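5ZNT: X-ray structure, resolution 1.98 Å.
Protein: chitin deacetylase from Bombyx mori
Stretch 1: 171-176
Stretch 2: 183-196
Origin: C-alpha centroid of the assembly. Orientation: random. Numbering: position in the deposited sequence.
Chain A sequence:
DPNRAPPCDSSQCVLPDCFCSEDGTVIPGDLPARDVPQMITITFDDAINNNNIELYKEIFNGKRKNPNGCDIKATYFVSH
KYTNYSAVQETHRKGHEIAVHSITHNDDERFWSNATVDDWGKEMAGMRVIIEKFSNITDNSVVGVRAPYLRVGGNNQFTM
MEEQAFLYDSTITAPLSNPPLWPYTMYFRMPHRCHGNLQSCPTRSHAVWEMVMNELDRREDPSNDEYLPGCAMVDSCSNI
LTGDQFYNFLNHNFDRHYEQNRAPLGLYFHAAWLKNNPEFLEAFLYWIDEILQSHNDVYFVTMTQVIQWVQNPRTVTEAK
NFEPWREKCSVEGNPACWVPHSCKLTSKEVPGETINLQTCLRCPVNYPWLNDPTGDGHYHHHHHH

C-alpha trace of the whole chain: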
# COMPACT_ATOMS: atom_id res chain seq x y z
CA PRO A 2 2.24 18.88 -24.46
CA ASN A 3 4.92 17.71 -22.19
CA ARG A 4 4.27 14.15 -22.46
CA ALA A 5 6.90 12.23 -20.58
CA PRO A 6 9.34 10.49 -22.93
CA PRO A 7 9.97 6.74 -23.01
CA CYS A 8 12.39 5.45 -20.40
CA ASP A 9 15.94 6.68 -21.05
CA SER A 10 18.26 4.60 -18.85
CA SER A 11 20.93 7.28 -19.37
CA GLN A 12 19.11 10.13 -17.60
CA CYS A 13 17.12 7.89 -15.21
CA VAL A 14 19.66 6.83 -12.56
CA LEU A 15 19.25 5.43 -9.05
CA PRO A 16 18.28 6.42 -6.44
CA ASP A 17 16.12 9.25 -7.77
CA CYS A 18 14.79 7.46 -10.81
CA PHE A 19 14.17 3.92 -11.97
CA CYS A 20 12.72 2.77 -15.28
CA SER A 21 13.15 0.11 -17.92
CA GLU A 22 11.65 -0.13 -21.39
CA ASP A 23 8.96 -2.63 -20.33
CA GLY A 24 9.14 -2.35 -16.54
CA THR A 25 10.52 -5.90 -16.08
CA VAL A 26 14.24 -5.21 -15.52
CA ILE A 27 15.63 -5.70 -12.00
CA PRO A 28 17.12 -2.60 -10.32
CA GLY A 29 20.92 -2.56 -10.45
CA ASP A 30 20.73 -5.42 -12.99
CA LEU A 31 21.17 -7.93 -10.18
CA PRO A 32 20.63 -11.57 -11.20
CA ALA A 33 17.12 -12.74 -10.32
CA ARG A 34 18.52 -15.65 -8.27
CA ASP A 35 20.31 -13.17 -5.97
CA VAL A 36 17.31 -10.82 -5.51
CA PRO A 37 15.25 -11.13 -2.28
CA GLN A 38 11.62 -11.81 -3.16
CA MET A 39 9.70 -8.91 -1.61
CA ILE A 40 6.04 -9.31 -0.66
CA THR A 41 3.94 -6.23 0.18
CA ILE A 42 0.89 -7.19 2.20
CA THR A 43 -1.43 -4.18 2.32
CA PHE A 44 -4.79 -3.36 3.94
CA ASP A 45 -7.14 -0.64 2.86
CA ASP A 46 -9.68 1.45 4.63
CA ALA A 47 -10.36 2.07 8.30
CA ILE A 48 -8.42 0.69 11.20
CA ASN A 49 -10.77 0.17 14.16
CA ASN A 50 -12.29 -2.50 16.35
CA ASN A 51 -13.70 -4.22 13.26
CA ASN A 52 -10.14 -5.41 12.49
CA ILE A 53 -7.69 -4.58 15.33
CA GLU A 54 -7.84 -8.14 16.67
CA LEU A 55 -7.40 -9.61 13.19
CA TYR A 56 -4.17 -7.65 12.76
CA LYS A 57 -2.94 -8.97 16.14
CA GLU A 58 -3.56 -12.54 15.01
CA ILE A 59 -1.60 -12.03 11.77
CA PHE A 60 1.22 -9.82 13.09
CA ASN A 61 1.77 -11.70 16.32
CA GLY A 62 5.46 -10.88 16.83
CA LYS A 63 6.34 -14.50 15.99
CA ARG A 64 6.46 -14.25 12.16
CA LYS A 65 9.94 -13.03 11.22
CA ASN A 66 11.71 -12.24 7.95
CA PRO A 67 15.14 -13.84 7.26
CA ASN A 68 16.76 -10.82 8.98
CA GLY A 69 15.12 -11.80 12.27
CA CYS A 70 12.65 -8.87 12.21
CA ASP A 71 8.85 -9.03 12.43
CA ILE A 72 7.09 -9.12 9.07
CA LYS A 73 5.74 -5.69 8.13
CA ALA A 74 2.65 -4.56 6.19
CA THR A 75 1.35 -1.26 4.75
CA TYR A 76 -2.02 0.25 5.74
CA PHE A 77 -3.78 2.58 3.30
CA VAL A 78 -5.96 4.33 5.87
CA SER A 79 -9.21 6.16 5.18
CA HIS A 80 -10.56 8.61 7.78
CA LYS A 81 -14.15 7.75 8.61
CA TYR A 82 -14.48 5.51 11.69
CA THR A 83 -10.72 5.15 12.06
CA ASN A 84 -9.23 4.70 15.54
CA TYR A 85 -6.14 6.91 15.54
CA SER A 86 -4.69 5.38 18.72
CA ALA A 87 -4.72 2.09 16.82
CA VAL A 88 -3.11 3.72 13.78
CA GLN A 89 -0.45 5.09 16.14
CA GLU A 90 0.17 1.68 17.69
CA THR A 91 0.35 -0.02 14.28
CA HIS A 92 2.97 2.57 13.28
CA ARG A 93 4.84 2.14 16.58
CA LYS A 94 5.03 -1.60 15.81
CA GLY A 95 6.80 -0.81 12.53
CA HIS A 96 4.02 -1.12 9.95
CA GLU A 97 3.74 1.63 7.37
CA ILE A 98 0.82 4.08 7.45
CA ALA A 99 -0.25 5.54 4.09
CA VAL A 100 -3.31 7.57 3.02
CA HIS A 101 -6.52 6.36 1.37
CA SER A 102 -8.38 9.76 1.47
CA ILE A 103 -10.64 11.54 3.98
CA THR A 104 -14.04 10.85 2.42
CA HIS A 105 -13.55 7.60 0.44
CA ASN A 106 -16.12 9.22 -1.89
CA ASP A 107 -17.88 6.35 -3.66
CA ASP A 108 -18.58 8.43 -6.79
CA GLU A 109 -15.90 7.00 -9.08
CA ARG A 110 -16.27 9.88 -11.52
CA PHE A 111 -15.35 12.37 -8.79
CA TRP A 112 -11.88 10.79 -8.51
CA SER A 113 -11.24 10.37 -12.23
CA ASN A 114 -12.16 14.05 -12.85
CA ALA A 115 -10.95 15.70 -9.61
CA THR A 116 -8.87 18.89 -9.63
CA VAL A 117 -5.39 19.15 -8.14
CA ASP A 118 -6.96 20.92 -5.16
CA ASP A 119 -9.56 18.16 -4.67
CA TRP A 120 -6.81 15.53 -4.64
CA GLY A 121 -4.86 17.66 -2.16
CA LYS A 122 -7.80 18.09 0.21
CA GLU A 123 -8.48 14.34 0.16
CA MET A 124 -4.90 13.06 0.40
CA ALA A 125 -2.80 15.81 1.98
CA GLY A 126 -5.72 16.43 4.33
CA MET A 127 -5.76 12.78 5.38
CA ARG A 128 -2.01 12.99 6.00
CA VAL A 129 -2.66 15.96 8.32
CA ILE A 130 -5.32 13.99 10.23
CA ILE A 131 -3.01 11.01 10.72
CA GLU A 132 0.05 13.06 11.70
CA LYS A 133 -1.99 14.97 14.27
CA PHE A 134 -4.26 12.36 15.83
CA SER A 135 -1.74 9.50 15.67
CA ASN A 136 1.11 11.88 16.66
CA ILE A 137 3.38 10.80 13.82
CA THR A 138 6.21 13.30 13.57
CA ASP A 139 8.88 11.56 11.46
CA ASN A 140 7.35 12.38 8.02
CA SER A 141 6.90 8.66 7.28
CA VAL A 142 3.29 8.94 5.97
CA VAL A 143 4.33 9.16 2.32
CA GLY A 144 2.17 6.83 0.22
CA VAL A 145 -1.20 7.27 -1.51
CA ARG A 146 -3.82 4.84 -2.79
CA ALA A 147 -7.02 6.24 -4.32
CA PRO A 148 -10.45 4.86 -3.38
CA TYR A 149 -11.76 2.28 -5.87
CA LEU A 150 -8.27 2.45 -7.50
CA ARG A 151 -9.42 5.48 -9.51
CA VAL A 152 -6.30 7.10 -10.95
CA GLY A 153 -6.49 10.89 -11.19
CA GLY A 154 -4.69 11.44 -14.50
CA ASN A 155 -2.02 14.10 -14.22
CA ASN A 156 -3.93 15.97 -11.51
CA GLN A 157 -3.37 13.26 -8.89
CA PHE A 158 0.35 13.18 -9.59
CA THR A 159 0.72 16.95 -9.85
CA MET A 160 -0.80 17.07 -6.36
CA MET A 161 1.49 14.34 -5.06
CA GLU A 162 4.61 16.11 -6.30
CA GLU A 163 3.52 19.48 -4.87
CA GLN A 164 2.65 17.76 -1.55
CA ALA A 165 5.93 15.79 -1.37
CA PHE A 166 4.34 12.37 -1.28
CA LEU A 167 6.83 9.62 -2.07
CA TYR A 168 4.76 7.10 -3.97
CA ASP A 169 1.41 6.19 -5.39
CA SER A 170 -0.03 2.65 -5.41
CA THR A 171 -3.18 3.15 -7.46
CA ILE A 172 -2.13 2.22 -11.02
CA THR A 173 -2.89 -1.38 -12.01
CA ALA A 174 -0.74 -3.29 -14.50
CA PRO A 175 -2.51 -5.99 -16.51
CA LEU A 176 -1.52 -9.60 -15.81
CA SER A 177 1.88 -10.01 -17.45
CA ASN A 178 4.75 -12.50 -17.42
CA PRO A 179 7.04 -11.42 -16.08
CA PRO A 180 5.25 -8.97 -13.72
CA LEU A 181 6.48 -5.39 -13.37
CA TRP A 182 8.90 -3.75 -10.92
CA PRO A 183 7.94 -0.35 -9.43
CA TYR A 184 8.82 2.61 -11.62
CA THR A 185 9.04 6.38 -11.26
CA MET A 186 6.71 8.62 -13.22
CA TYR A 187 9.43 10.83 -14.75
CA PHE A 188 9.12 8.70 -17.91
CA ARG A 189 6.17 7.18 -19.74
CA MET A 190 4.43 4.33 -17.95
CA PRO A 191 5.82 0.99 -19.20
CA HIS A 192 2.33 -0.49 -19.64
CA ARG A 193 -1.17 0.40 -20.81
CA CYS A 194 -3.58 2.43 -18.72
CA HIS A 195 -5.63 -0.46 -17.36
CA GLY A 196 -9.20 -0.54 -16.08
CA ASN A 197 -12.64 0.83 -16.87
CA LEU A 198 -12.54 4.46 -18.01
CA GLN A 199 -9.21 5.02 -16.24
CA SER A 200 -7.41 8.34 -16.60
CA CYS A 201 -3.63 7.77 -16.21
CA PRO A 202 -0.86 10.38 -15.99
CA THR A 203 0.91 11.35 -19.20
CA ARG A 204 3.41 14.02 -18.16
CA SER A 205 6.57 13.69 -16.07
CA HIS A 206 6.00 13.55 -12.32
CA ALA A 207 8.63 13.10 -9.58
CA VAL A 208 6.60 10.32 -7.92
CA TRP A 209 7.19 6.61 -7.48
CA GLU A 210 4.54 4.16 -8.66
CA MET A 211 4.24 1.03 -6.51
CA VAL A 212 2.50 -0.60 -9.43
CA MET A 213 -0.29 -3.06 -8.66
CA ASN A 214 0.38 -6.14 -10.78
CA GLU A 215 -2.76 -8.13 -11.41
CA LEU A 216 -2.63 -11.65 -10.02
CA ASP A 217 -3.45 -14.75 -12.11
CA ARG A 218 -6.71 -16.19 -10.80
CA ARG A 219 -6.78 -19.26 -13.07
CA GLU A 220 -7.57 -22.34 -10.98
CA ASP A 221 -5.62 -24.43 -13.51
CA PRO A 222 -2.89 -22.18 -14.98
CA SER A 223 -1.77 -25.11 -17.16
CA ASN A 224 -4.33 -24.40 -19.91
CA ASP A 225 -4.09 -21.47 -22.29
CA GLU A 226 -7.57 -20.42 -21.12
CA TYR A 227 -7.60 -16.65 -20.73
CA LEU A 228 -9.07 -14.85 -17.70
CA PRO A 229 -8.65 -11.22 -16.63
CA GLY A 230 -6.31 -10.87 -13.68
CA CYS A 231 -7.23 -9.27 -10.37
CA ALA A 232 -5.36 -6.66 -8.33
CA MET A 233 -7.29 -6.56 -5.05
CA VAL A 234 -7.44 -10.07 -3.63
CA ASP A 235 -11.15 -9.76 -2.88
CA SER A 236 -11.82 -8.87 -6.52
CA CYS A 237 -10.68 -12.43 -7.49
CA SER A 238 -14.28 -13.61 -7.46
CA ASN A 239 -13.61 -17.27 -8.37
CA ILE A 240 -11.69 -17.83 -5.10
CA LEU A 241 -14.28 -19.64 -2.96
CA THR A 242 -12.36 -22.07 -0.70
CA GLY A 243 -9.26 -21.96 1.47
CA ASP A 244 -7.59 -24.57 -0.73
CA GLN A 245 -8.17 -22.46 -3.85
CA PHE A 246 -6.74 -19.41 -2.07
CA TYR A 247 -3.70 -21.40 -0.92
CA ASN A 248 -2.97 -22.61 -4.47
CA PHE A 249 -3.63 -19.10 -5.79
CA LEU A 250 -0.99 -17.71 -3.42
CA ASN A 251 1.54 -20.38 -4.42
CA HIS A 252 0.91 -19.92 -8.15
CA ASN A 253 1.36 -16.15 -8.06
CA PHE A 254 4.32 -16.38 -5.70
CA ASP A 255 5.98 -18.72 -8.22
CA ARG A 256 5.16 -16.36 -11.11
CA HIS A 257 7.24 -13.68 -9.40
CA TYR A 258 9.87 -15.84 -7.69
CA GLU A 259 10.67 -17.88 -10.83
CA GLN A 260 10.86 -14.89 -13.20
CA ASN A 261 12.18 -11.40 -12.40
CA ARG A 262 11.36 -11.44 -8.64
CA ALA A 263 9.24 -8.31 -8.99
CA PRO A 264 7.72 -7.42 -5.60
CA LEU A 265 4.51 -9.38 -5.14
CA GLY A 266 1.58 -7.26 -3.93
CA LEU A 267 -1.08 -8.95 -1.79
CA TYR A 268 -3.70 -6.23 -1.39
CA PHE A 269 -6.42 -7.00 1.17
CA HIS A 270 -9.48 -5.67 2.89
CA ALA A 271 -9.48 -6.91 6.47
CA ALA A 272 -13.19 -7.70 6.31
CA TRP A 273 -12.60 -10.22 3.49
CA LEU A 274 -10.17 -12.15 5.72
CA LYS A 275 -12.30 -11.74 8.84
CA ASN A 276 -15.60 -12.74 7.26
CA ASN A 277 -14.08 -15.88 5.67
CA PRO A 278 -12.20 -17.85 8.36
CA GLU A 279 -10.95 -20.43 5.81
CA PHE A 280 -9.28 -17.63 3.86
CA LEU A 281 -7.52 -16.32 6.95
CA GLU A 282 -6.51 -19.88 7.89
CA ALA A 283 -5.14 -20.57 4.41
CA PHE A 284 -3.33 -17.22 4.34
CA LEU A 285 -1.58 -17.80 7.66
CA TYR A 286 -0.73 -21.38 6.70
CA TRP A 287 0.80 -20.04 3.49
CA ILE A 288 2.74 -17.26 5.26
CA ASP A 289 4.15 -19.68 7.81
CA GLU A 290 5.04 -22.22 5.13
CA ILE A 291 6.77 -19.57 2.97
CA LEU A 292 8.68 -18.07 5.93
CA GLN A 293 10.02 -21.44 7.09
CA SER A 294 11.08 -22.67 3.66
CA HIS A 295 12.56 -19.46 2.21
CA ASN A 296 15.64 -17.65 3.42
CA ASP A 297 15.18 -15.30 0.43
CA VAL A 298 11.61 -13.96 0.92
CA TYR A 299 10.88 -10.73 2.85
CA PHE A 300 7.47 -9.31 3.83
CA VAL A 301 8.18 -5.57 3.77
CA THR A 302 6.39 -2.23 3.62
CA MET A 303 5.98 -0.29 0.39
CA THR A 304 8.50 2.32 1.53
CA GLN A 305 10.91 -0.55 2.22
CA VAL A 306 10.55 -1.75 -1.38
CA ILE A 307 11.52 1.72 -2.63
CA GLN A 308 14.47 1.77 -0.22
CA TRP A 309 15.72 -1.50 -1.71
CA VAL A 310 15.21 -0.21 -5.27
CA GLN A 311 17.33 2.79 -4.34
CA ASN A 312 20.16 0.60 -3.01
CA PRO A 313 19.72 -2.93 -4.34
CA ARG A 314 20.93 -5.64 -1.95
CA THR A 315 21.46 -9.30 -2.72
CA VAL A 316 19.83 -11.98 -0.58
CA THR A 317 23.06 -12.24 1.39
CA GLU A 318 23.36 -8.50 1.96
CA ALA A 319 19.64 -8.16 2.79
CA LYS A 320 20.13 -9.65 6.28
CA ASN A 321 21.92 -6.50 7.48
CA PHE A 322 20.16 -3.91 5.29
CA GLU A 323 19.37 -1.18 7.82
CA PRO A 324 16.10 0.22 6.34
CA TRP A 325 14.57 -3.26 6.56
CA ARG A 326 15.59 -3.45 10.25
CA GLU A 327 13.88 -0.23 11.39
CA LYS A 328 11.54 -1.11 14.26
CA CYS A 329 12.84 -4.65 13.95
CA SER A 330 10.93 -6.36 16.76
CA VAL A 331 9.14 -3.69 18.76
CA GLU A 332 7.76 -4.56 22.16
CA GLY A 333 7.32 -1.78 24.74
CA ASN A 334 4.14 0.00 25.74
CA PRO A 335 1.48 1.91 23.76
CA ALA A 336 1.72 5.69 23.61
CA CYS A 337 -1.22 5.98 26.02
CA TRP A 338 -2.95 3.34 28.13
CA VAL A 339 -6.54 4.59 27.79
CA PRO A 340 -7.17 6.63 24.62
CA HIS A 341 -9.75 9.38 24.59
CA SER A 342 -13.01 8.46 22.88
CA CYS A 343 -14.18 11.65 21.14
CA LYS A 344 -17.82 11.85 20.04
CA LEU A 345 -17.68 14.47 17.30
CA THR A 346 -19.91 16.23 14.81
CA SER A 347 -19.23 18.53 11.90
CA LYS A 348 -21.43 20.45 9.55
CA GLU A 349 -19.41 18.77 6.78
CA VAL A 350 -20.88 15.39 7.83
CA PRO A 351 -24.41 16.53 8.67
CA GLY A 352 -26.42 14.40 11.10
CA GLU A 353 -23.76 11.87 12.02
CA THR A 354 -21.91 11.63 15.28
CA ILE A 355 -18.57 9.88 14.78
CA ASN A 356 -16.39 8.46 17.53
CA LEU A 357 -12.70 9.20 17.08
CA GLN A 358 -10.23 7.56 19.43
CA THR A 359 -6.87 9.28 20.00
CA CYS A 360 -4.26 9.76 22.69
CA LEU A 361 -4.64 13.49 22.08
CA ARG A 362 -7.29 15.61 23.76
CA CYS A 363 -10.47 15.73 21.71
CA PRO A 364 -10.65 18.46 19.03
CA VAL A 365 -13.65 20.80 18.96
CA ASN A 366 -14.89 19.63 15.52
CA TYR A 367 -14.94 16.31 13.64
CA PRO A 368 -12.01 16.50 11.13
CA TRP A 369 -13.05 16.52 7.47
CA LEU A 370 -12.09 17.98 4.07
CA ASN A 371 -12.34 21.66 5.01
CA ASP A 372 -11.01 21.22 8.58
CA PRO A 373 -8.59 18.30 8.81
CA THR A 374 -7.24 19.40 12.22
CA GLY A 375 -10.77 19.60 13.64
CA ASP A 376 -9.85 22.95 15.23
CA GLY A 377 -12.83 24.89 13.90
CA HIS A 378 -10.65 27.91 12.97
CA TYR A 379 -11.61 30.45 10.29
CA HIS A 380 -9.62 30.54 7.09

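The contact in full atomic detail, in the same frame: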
# COMPACT_ATOMS: atom_id res chain seq x y z
N THR A 171 -1.83 3.17 -6.91
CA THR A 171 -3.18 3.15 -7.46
C THR A 171 -3.24 2.56 -8.87
O THR A 171 -4.27 2.04 -9.27
CB THR A 171 -3.75 4.58 -7.50
OG1 THR A 171 -3.58 5.20 -6.22
CG2 THR A 171 -5.21 4.59 -7.91
N ILE A 172 -2.14 2.63 -9.62
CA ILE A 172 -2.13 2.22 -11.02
C ILE A 172 -2.00 0.70 -11.09
O ILE A 172 -1.11 0.11 -10.48
CB ILE A 172 -0.99 2.92 -11.76
CG1 ILE A 172 -1.28 4.42 -11.82
CG2 ILE A 172 -0.82 2.30 -13.18
CD1 ILE A 172 -0.13 5.23 -12.37
N THR A 173 -2.92 0.07 -11.82
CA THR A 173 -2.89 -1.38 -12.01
C THR A 173 -2.16 -1.72 -13.31
O THR A 173 -2.31 -1.03 -14.32
CB THR A 173 -4.32 -1.93 -12.03
OG1 THR A 173 -4.95 -1.70 -10.75
CG2 THR A 173 -4.29 -3.38 -12.31
N ALA A 174 -1.35 -2.79 -13.27
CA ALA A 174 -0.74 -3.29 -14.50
C ALA A 174 -1.40 -4.59 -14.89
O ALA A 174 -1.54 -5.47 -14.04
CB ALA A 174 0.78 -3.51 -14.32
N PRO A 175 -1.84 -4.75 -16.13
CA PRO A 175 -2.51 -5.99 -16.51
C PRO A 175 -1.60 -7.19 -16.29
O PRO A 175 -0.37 -7.08 -16.37
CB PRO A 175 -2.84 -5.80 -18.00
CG PRO A 175 -1.90 -4.79 -18.48
CD PRO A 175 -1.65 -3.85 -17.29
N LEU A 176 -2.22 -8.32 -15.96
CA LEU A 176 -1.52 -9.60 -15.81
C LEU A 176 -0.52 -9.79 -16.94
O LEU A 176 -0.88 -9.70 -18.12
CB LEU A 176 -2.54 -10.73 -15.79
CG LEU A 176 -1.93 -12.13 -15.66
CD1 LEU A 176 -1.16 -12.27 -14.36
CD2 LEU A 176 -2.98 -13.23 -15.79
N PRO A 183 8.33 -1.77 -9.57
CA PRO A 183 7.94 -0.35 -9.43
C PRO A 183 8.72 0.51 -10.41
O PRO A 183 9.79 0.13 -10.88
CB PRO A 183 8.30 -0.01 -7.98
CG PRO A 183 8.24 -1.33 -7.26
CD PRO A 183 8.68 -2.38 -8.28
N TYR A 184 8.16 1.68 -10.71
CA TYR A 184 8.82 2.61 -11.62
C TYR A 184 8.50 4.03 -11.15
O TYR A 184 7.53 4.26 -10.43
CB TYR A 184 8.38 2.37 -13.07
CG TYR A 184 6.88 2.39 -13.29
CD1 TYR A 184 6.21 3.60 -13.52
CD2 TYR A 184 6.14 1.22 -13.28
CE1 TYR A 184 4.85 3.63 -13.70
CE2 TYR A 184 4.76 1.24 -13.45
CZ TYR A 184 4.13 2.45 -13.67
OH TYR A 184 2.77 2.49 -13.85
N THR A 185 9.36 4.98 -11.52
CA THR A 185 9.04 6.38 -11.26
C THR A 185 8.28 6.96 -12.45
O THR A 185 8.30 6.42 -13.56
CB THR A 185 10.30 7.21 -10.98
OG1 THR A 185 11.11 7.29 -12.15
CG2 THR A 185 11.11 6.60 -9.85
N MET A 186 7.56 8.04 -12.20
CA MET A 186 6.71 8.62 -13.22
C MET A 186 7.41 9.72 -14.02
O MET A 186 6.73 10.46 -14.74
CB MET A 186 5.42 9.16 -12.59
CG MET A 186 4.51 8.12 -11.92
SD MET A 186 3.78 6.91 -13.06
CE MET A 186 3.54 7.91 -14.49
N TYR A 187 8.73 9.85 -13.92
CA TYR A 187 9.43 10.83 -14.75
C TYR A 187 9.31 10.50 -16.23
O TYR A 187 9.34 11.39 -17.08
CB TYR A 187 10.92 10.88 -14.39
CG TYR A 187 11.29 11.47 -13.06
CD1 TYR A 187 11.19 12.84 -12.82
CD2 TYR A 187 11.81 10.66 -12.04
CE1 TYR A 187 11.58 13.39 -11.61
CE2 TYR A 187 12.19 11.20 -10.82
CZ TYR A 187 12.08 12.56 -10.61
OH TYR A 187 12.47 13.07 -9.39
N PHE A 188 9.18 9.22 -16.55
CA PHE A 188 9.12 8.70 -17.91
C PHE A 188 7.79 8.00 -18.10
O PHE A 188 7.11 7.65 -17.13
CB PHE A 188 10.30 7.76 -18.19
CG PHE A 188 11.62 8.45 -18.16
CD1 PHE A 188 12.33 8.56 -16.98
CD2 PHE A 188 12.14 9.05 -19.30
CE1 PHE A 188 13.55 9.24 -16.93
CE2 PHE A 188 13.36 9.73 -19.26
CZ PHE A 188 14.06 9.82 -18.07
N ARG A 189 7.43 7.82 -19.37
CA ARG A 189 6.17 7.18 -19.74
C ARG A 189 6.00 5.86 -19.00
O ARG A 189 6.95 5.09 -18.84
CB ARG A 189 6.15 6.94 -21.25
CG ARG A 189 4.80 6.57 -21.80
CD ARG A 189 4.84 6.63 -23.33
NE ARG A 189 5.62 5.53 -23.89
CZ ARG A 189 6.14 5.52 -25.12
NH1 ARG A 189 5.99 6.56 -25.93
NH2 ARG A 189 6.82 4.47 -25.54
N MET A 190 4.76 5.60 -18.57
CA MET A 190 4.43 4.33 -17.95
C MET A 190 4.83 3.18 -18.87
O MET A 190 4.60 3.26 -20.09
CB MET A 190 2.92 4.23 -17.68
CG MET A 190 2.41 5.20 -16.63
SD MET A 190 0.62 5.26 -16.67
CE MET A 190 0.21 3.54 -16.56
N PRO A 191 5.39 2.10 -18.34
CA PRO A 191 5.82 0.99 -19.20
C PRO A 191 4.71 -0.01 -19.49
O PRO A 191 5.00 -1.17 -19.79
CB PRO A 191 6.92 0.33 -18.37
CG PRO A 191 6.41 0.52 -16.93
CD PRO A 191 5.76 1.89 -16.92
N HIS A 192 3.45 0.41 -19.39
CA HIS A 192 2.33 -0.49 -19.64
C HIS A 192 1.11 0.36 -19.94
O HIS A 192 1.10 1.57 -19.71
CB HIS A 192 2.05 -1.41 -18.45
CG HIS A 192 1.69 -0.68 -17.20
ND1 HIS A 192 0.40 -0.32 -16.89
CD2 HIS A 192 2.46 -0.24 -16.18
CE1 HIS A 192 0.39 0.31 -15.73
NE2 HIS A 192 1.63 0.39 -15.28
N ARG A 193 0.07 -0.29 -20.46
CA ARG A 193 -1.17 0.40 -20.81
C ARG A 193 -1.89 0.90 -19.56
O ARG A 193 -1.81 0.30 -18.48
CB ARG A 193 -2.11 -0.54 -21.57
CG ARG A 193 -1.62 -0.99 -22.94
CD ARG A 193 -2.76 -1.65 -23.70
NE ARG A 193 -2.36 -1.84 -25.10
CZ ARG A 193 -1.64 -2.87 -25.52
NH1 ARG A 193 -1.25 -3.80 -24.65
NH2 ARG A 193 -1.30 -2.96 -26.81
N CYS A 194 -2.62 1.99 -19.73
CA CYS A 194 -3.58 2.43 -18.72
C CYS A 194 -4.69 1.40 -18.64
O CYS A 194 -5.43 1.19 -19.61
CB CYS A 194 -4.12 3.81 -19.08
SG CYS A 194 -5.05 4.57 -17.72
N HIS A 195 -4.83 0.74 -17.49
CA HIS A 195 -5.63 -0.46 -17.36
C HIS A 195 -6.82 -0.22 -16.44
O HIS A 195 -6.68 0.39 -15.37
CB HIS A 195 -4.77 -1.62 -16.84
CG HIS A 195 -5.46 -2.95 -16.83
ND1 HIS A 195 -5.83 -3.61 -17.98
CD2 HIS A 195 -5.83 -3.76 -15.80
CE1 HIS A 195 -6.41 -4.75 -17.67
NE2 HIS A 195 -6.42 -4.87 -16.35
N GLY A 196 -7.99 -0.68 -16.86
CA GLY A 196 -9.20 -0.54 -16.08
C GLY A 196 -10.27 0.32 -16.74
O GLY A 196 -10.00 1.11 -17.65
O HOH W 1 -5.14 1.60 -13.43
O HOH W 2 -3.04 1.30 -15.43

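Two segments of a chain can run side by side without a single direct hydrogen bond between them, and the contact between residues 171-176 and 183-196 of this chitin deacetylase is a good example: water takes the place that backbone pairing would fill. At the closest point in register, the CA atoms of T173 and H195 lie 6.1 Å apart, and two waters bridge the gap. Water 1 accepts from T173 N (3.1 Å) and donates to H195 O (2.8 Å). Water 2 reverses the sense, donating to T173 O (2.7 Å) and accepting from H195 N (2.8 Å). Both backbone polar groups of each residue are thus satisfied through solvent.

The rest of the contact is packing, organised around two histidine rings. H192 is held by its own stretch: its ND1 donates to R193 O at 2.8 Å, and its NE2 is hydrogen-bonded to Y184 OH, also at 2.8 Å. With both ring nitrogens engaged, the imidazole offers carbon and a flat face to the other stretch. A174 CB sits 4.0 Å from the H192 ring centroid and only 1° off the ring normal, an almost ideal CH-pi arrangement, while I172 CG2 meets the ring edge, 3.5 Å from H192 CE1. The same CE1 lies 3.3 Å from T173 O.

H195 repeats the motif. P175 CB lies 3.8 Å from its ring centroid, 15° off the normal, and T173 CG2 approaches the edge, 3.8 Å from H195 CD2.

I172, buried and pointing toward the second stretch, extends the apolar surface. Its CG2 is 3.7 Å from both M190 CE and Y184 OH, and its CD1 reaches to 4.3 Å from M186 SD. The principle is general: where water carries the backbone polarity, side-chain packing can supply the direct contact.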